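Local coordinates for protein cucumber peeling cupredoxin (Cucumis sativus, PDB 1JER) that binds a single copper ion as a blue copper protein of the phytocyanin family and probably transfers electrons, at residues V34-N48 against D69-L83. Residues are numbered along the deposited sequence; the frame is centred on the assembly and turned at random.
With CU (copper (II) ion), chain B.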
loop_
_atom_site.group_PDB
_atom_site.type_symbol
_atom_site.label_atom_id
_atom_site.label_comp_id
_atom_site.label_asym_id
_atom_site.label_seq_id
_atom_site.Cartn_x
_atom_site.Cartn_y
_atom_site.Cartn_z
ATOM N N VAL A 34 -9.538 8.644 5.747
ATOM C CA VAL A 34 -9.414 7.173 5.850
ATOM C C VAL A 34 -9.631 6.605 4.463
ATOM O O VAL A 34 -10.488 7.086 3.731
ATOM C CB VAL A 34 -10.526 6.631 6.801
ATOM C CG1 VAL A 34 -10.597 5.125 6.704
ATOM C CG2 VAL A 34 -10.213 7.048 8.234
ATOM N N GLY A 35 -8.801 5.654 4.036
ATOM C CA GLY A 35 -8.951 5.168 2.648
ATOM C C GLY A 35 -7.883 5.735 1.741
ATOM O O GLY A 35 -7.519 5.167 0.712
ATOM N N ASP A 36 -7.355 6.924 2.090
ATOM C CA ASP A 36 -6.308 7.486 1.175
ATOM C C ASP A 36 -5.013 6.677 1.484
ATOM O O ASP A 36 -4.918 5.982 2.451
ATOM C CB ASP A 36 -5.983 8.927 1.720
ATOM C CG ASP A 36 -7.034 9.918 1.287
ATOM O OD1 ASP A 36 -7.974 9.531 0.565
ATOM O OD2 ASP A 36 -6.942 11.106 1.686
ATOM N N SER A 37 -4.028 6.934 0.587
ATOM C CA SER A 37 -2.728 6.259 0.847
ATOM C C SER A 37 -1.631 7.348 0.738
ATOM O O SER A 37 -1.853 8.407 0.186
ATOM C CB SER A 37 -2.502 5.267 -0.355
ATOM O OG SER A 37 -3.426 4.182 -0.233
ATOM N N LEU A 38 -0.463 6.986 1.273
ATOM C CA LEU A 38 0.688 7.927 1.236
ATOM C C LEU A 38 1.788 7.134 0.422
ATOM O O LEU A 38 2.033 6.012 0.796
ATOM C CB LEU A 38 1.288 7.998 2.650
ATOM C CG LEU A 38 0.594 8.848 3.680
ATOM C CD1 LEU A 38 1.454 8.980 4.931
ATOM C CD2 LEU A 38 0.254 10.228 3.094
ATOM N N GLN A 39 2.277 7.797 -0.594
ATOM C CA GLN A 39 3.343 7.160 -1.394
ATOM C C GLN A 39 4.688 7.851 -1.071
ATOM O O GLN A 39 4.779 9.066 -1.288
ATOM C CB GLN A 39 3.058 7.317 -2.884
ATOM C CG GLN A 39 4.217 6.754 -3.724
ATOM C CD GLN A 39 3.797 6.483 -5.147
ATOM O OE1 GLN A 39 2.610 6.253 -5.408
ATOM N NE2 GLN A 39 4.758 6.500 -6.059
ATOM N N PHE A 40 5.652 7.067 -0.629
ATOM C CA PHE A 40 7.004 7.652 -0.315
ATOM C C PHE A 40 7.958 7.147 -1.453
ATOM O O PHE A 40 8.057 5.946 -1.611
ATOM C CB PHE A 40 7.486 6.938 0.971
ATOM C CG PHE A 40 6.735 7.409 2.221
ATOM C CD1 PHE A 40 5.524 6.786 2.551
ATOM C CD2 PHE A 40 7.230 8.382 3.041
ATOM C CE1 PHE A 40 4.875 7.158 3.738
ATOM C CE2 PHE A 40 6.569 8.783 4.207
ATOM C CZ PHE A 40 5.356 8.167 4.516
ATOM N N ASN A 41 8.514 8.095 -2.176
ATOM C CA ASN A 41 9.417 7.774 -3.302
ATOM C C ASN A 41 10.846 8.217 -2.885
ATOM O O ASN A 41 11.060 9.343 -2.446
ATOM C CB ASN A 41 9.044 8.685 -4.508
ATOM C CG ASN A 41 7.698 8.270 -5.112
ATOM O OD1 ASN A 41 7.330 7.137 -5.174
ATOM N ND2 ASN A 41 7.003 9.322 -5.613
ATOM N N PHE A 42 11.768 7.269 -3.029
ATOM C CA PHE A 42 13.175 7.659 -2.655
ATOM C C PHE A 42 14.094 6.679 -3.403
ATOM O O PHE A 42 13.655 5.609 -3.833
ATOM C CB PHE A 42 13.332 7.490 -1.173
ATOM C CG PHE A 42 12.856 6.204 -0.567
ATOM C CD1 PHE A 42 11.522 6.046 -0.180
ATOM C CD2 PHE A 42 13.722 5.134 -0.362
ATOM C CE1 PHE A 42 11.100 4.863 0.401
ATOM C CE2 PHE A 42 13.309 3.955 0.205
ATOM C CZ PHE A 42 11.973 3.794 0.585
ATOM N N PRO A 43 15.369 7.024 -3.484
ATOM C CA PRO A 43 16.311 6.067 -4.155
ATOM C C PRO A 43 16.456 4.822 -3.311
ATOM O O PRO A 43 16.603 4.823 -2.093
ATOM C CB PRO A 43 17.589 6.856 -4.256
ATOM C CG PRO A 43 17.448 8.085 -3.492
ATOM C CD PRO A 43 16.009 8.233 -3.041
ATOM N N ALA A 44 16.301 3.659 -3.956
ATOM C CA ALA A 44 16.383 2.402 -3.199
ATOM C C ALA A 44 17.585 2.384 -2.280
ATOM O O ALA A 44 18.623 3.017 -2.496
ATOM C CB ALA A 44 16.477 1.240 -4.226
ATOM N N ASN A 45 17.455 1.666 -1.151
ATOM C CA ASN A 45 18.573 1.521 -0.269
ATOM C C ASN A 45 19.047 2.732 0.450
ATOM O O ASN A 45 19.861 2.571 1.399
ATOM C CB ASN A 45 19.735 0.798 -0.983
ATOM C CG ASN A 45 19.565 -0.706 -1.029
ATOM O OD1 ASN A 45 18.463 -1.254 -1.022
ATOM N ND2 ASN A 45 20.691 -1.433 -1.071
ATOM N N ALA A 46 18.605 3.957 0.146
ATOM C CA ALA A 46 19.087 5.144 0.845
ATOM C C ALA A 46 18.241 5.519 2.063
ATOM O O ALA A 46 18.695 6.175 2.989
ATOM C CB ALA A 46 19.058 6.347 -0.120
ATOM N N HIS A 47 16.957 5.165 2.029
ATOM C CA HIS A 47 16.119 5.571 3.226
ATOM C C HIS A 47 15.160 4.408 3.486
ATOM O O HIS A 47 15.160 3.397 2.804
ATOM C CB HIS A 47 15.204 6.769 2.708
ATOM C CG HIS A 47 16.037 7.965 2.383
ATOM N ND1 HIS A 47 16.666 8.701 3.363
ATOM C CD2 HIS A 47 16.400 8.513 1.180
ATOM C CE1 HIS A 47 17.359 9.692 2.786
ATOM N NE2 HIS A 47 17.205 9.601 1.480
ATOM N N ASN A 48 14.247 4.614 4.437
ATOM C CA ASN A 48 13.191 3.615 4.629
ATOM C C ASN A 48 11.981 4.379 5.206
ATOM O O ASN A 48 12.069 5.622 5.319
ATOM C CB ASN A 48 13.613 2.475 5.522
ATOM C CG ASN A 48 14.097 2.927 6.886
ATOM O OD1 ASN A 48 14.990 2.295 7.483
ATOM N ND2 ASN A 48 13.592 4.005 7.374
ATOM N N ASP A 69 14.641 -2.817 10.506
ATOM C CA ASP A 69 14.842 -2.330 9.130
ATOM C C ASP A 69 14.372 -3.414 8.154
ATOM O O ASP A 69 13.228 -3.886 8.234
ATOM C CB ASP A 69 16.357 -2.131 8.900
ATOM C CG ASP A 69 16.727 -0.778 8.305
ATOM O OD1 ASP A 69 16.402 -0.501 7.090
ATOM O OD2 ASP A 69 17.378 0.082 9.013
ATOM N N VAL A 70 15.292 -3.761 7.259
ATOM C CA VAL A 70 15.126 -4.887 6.309
ATOM C C VAL A 70 14.792 -4.425 4.867
ATOM O O VAL A 70 15.553 -4.673 3.924
ATOM C CB VAL A 70 14.043 -5.840 6.798
ATOM C CG1 VAL A 70 13.034 -6.206 5.712
ATOM C CG2 VAL A 70 14.612 -7.173 7.299
ATOM N N GLU A 71 13.649 -3.774 4.696
ATOM C CA GLU A 71 13.185 -3.367 3.336
ATOM C C GLU A 71 13.402 -1.869 3.079
ATOM O O GLU A 71 12.869 -1.012 3.798
ATOM C CB GLU A 71 11.701 -3.690 3.154
ATOM C CG GLU A 71 10.867 -3.447 4.409
ATOM C CD GLU A 71 9.368 -3.620 4.163
ATOM O OE1 GLU A 71 8.798 -2.998 3.185
ATOM O OE2 GLU A 71 8.672 -4.389 4.929
ATOM N N ARG A 72 14.179 -1.615 2.029
ATOM C CA ARG A 72 14.514 -0.252 1.582
ATOM C C ARG A 72 14.107 -0.067 0.127
ATOM O O ARG A 72 14.709 0.689 -0.610
ATOM C CB ARG A 72 16.017 -0.008 1.729
ATOM C CG ARG A 72 16.476 0.018 3.189
ATOM C CD ARG A 72 17.587 1.036 3.449
ATOM N NE ARG A 72 18.225 0.869 4.762
ATOM C CZ ARG A 72 19.475 1.264 5.041
ATOM N NH1 ARG A 72 20.237 1.849 4.108
ATOM N NH2 ARG A 72 20.057 1.118 6.239
ATOM N N THR A 73 13.080 -0.828 -0.307
ATOM C CA THR A 73 12.664 -0.671 -1.705
ATOM C C THR A 73 11.630 0.486 -1.758
ATOM O O THR A 73 10.941 0.741 -0.791
ATOM C CB THR A 73 11.934 -1.941 -2.197
ATOM O OG1 THR A 73 10.927 -2.277 -1.225
ATOM C CG2 THR A 73 12.942 -3.097 -2.201
ATOM N N SER A 74 11.607 1.137 -2.880
ATOM C CA SER A 74 10.725 2.297 -3.106
ATOM C C SER A 74 9.977 2.000 -4.409
ATOM O O SER A 74 10.587 1.333 -5.266
ATOM C CB SER A 74 11.589 3.548 -3.245
ATOM O OG SER A 74 10.838 4.677 -3.768
ATOM N N PRO A 75 8.775 2.457 -4.559
ATOM C CA PRO A 75 8.061 3.274 -3.588
ATOM C C PRO A 75 7.404 2.432 -2.495
ATOM O O PRO A 75 7.100 1.251 -2.731
ATOM C CB PRO A 75 6.877 3.841 -4.456
ATOM C CG PRO A 75 6.628 2.727 -5.421
ATOM C CD PRO A 75 8.016 2.228 -5.810
ATOM N N VAL A 76 7.226 3.064 -1.347
ATOM C CA VAL A 76 6.511 2.435 -0.217
ATOM C C VAL A 76 5.144 3.146 -0.154
ATOM O O VAL A 76 5.143 4.389 -0.194
ATOM C CB VAL A 76 7.222 2.708 1.104
ATOM C CG1 VAL A 76 6.278 2.338 2.276
ATOM C CG2 VAL A 76 8.484 1.824 1.169
ATOM N N ILE A 77 4.082 2.380 -0.221
ATOM C CA ILE A 77 2.731 3.087 -0.239
ATOM C C ILE A 77 1.985 2.603 0.991
ATOM O O ILE A 77 1.824 1.392 1.194
ATOM C CB ILE A 77 1.966 2.714 -1.532
ATOM C CG1 ILE A 77 2.641 3.363 -2.785
ATOM C CG2 ILE A 77 0.545 3.371 -1.452
ATOM C CD1 ILE A 77 2.700 2.456 -3.975
ATOM N N GLU A 78 1.633 3.528 1.886
ATOM C CA GLU A 78 0.995 3.118 3.152
ATOM C C GLU A 78 -0.482 3.544 3.109
ATOM O O GLU A 78 -0.757 4.663 2.741
ATOM C CB GLU A 78 1.670 3.919 4.314
ATOM C CG GLU A 78 3.135 3.427 4.506
ATOM C CD GLU A 78 3.182 2.150 5.322
ATOM O OE1 GLU A 78 2.216 1.875 6.072
ATOM O OE2 GLU A 78 4.213 1.433 5.266
ATOM N N ARG A 79 -1.354 2.625 3.501
ATOM C CA ARG A 79 -2.781 2.931 3.517
ATOM C C ARG A 79 -3.142 3.609 4.835
ATOM O O ARG A 79 -2.672 3.219 5.893
ATOM C CB ARG A 79 -3.663 1.665 3.361
ATOM C CG ARG A 79 -5.059 2.070 2.817
ATOM C CD ARG A 79 -5.899 0.873 2.388
ATOM N NE ARG A 79 -6.589 1.149 1.096
ATOM C CZ ARG A 79 -7.825 1.607 1.012
ATOM N NH1 ARG A 79 -8.692 1.342 1.991
ATOM N NH2 ARG A 79 -8.245 2.321 -0.047
ATOM N N LEU A 80 -4.024 4.612 4.734
ATOM C CA LEU A 80 -4.430 5.282 6.014
ATOM C C LEU A 80 -5.814 4.674 6.383
ATOM O O LEU A 80 -6.818 5.028 5.811
ATOM C CB LEU A 80 -4.540 6.779 5.720
ATOM C CG LEU A 80 -3.211 7.405 5.214
ATOM C CD1 LEU A 80 -3.371 8.868 4.886
ATOM C CD2 LEU A 80 -2.105 7.191 6.219
ATOM N N ASP A 81 -5.735 3.738 7.293
ATOM C CA ASP A 81 -6.785 2.870 7.738
ATOM C C ASP A 81 -7.516 3.358 8.991
ATOM O O ASP A 81 -8.583 2.784 9.275
ATOM C CB ASP A 81 -6.044 1.544 8.315
ATOM C CG ASP A 81 -5.602 0.735 7.116
ATOM O OD1 ASP A 81 -6.366 0.746 6.115
ATOM O OD2 ASP A 81 -4.500 0.151 7.177
ATOM N N GLU A 82 -6.901 4.180 9.798
ATOM C CA GLU A 82 -7.493 4.564 11.088
ATOM C C GLU A 82 -7.499 6.078 11.236
ATOM O O GLU A 82 -6.647 6.772 10.666
ATOM C CB GLU A 82 -6.673 3.942 12.228
ATOM C CG GLU A 82 -5.636 2.963 11.771
ATOM C CD GLU A 82 -5.929 1.520 12.079
ATOM O OE1 GLU A 82 -7.100 1.169 12.343
ATOM O OE2 GLU A 82 -4.970 0.704 12.044
ATOM N N LEU A 83 -8.448 6.562 12.031
ATOM C CA LEU A 83 -8.538 8.009 12.281
ATOM C C LEU A 83 -7.398 8.469 13.197
ATOM O O LEU A 83 -6.856 7.699 13.998
ATOM C CB LEU A 83 -9.855 8.250 13.082
ATOM C CG LEU A 83 -11.106 7.989 12.205
ATOM C CD1 LEU A 83 -12.342 8.293 13.052
ATOM C CD2 LEU A 83 -11.072 8.862 10.982
HETATM CU CU CU B . 16.466 8.509 5.304
HETATM O O HOH W 1 -4.254 1.276 -0.255
#
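Phe42 roofs Ser74 at the copper end of an antiparallel strand pair, 37-40 with 76-79, within one sheet of the cupredoxin fold. The bump is Ser74 CB, which sits over the middle of the Phe42 ring, 3.7 Å from its centroid, as a CH-pi contact, while Val76 CG2 fills in at the ring edge. With chi1 at 48°, CG of Phe42 is tucked between its own backbone N and carbonyl carbon, folding the ring back over the serine. Along the sheet face bearing Gln39 and Ile77, the extended Gln39 chain lies beside Ile77 CG1 and Pro75 CB; on the other face the Leu80 side chain crosses that of Leu38 at about a right angle, its CD2 against Leu38 CG, and both leucines reach Ile104. Beyond the strands, Arg72 packs its CB on Asn45 and its CD against the carbonyl oxygens of both Asn45 and His47, whose ND1 binds copper alongside Cys90, His95 and Gln100. Arg72 NE makes a long salt bridge to Asp69 OD1 (3.3 Å), and its NH1 donates to Asn45 O. A leucine in place of Arg72 would probably leave Asn45 O and the Asp69 carboxylate without their guanidinium partner. The NH1 bond measures 2.8 Å, Asn45 O lying in the guanidinium plane.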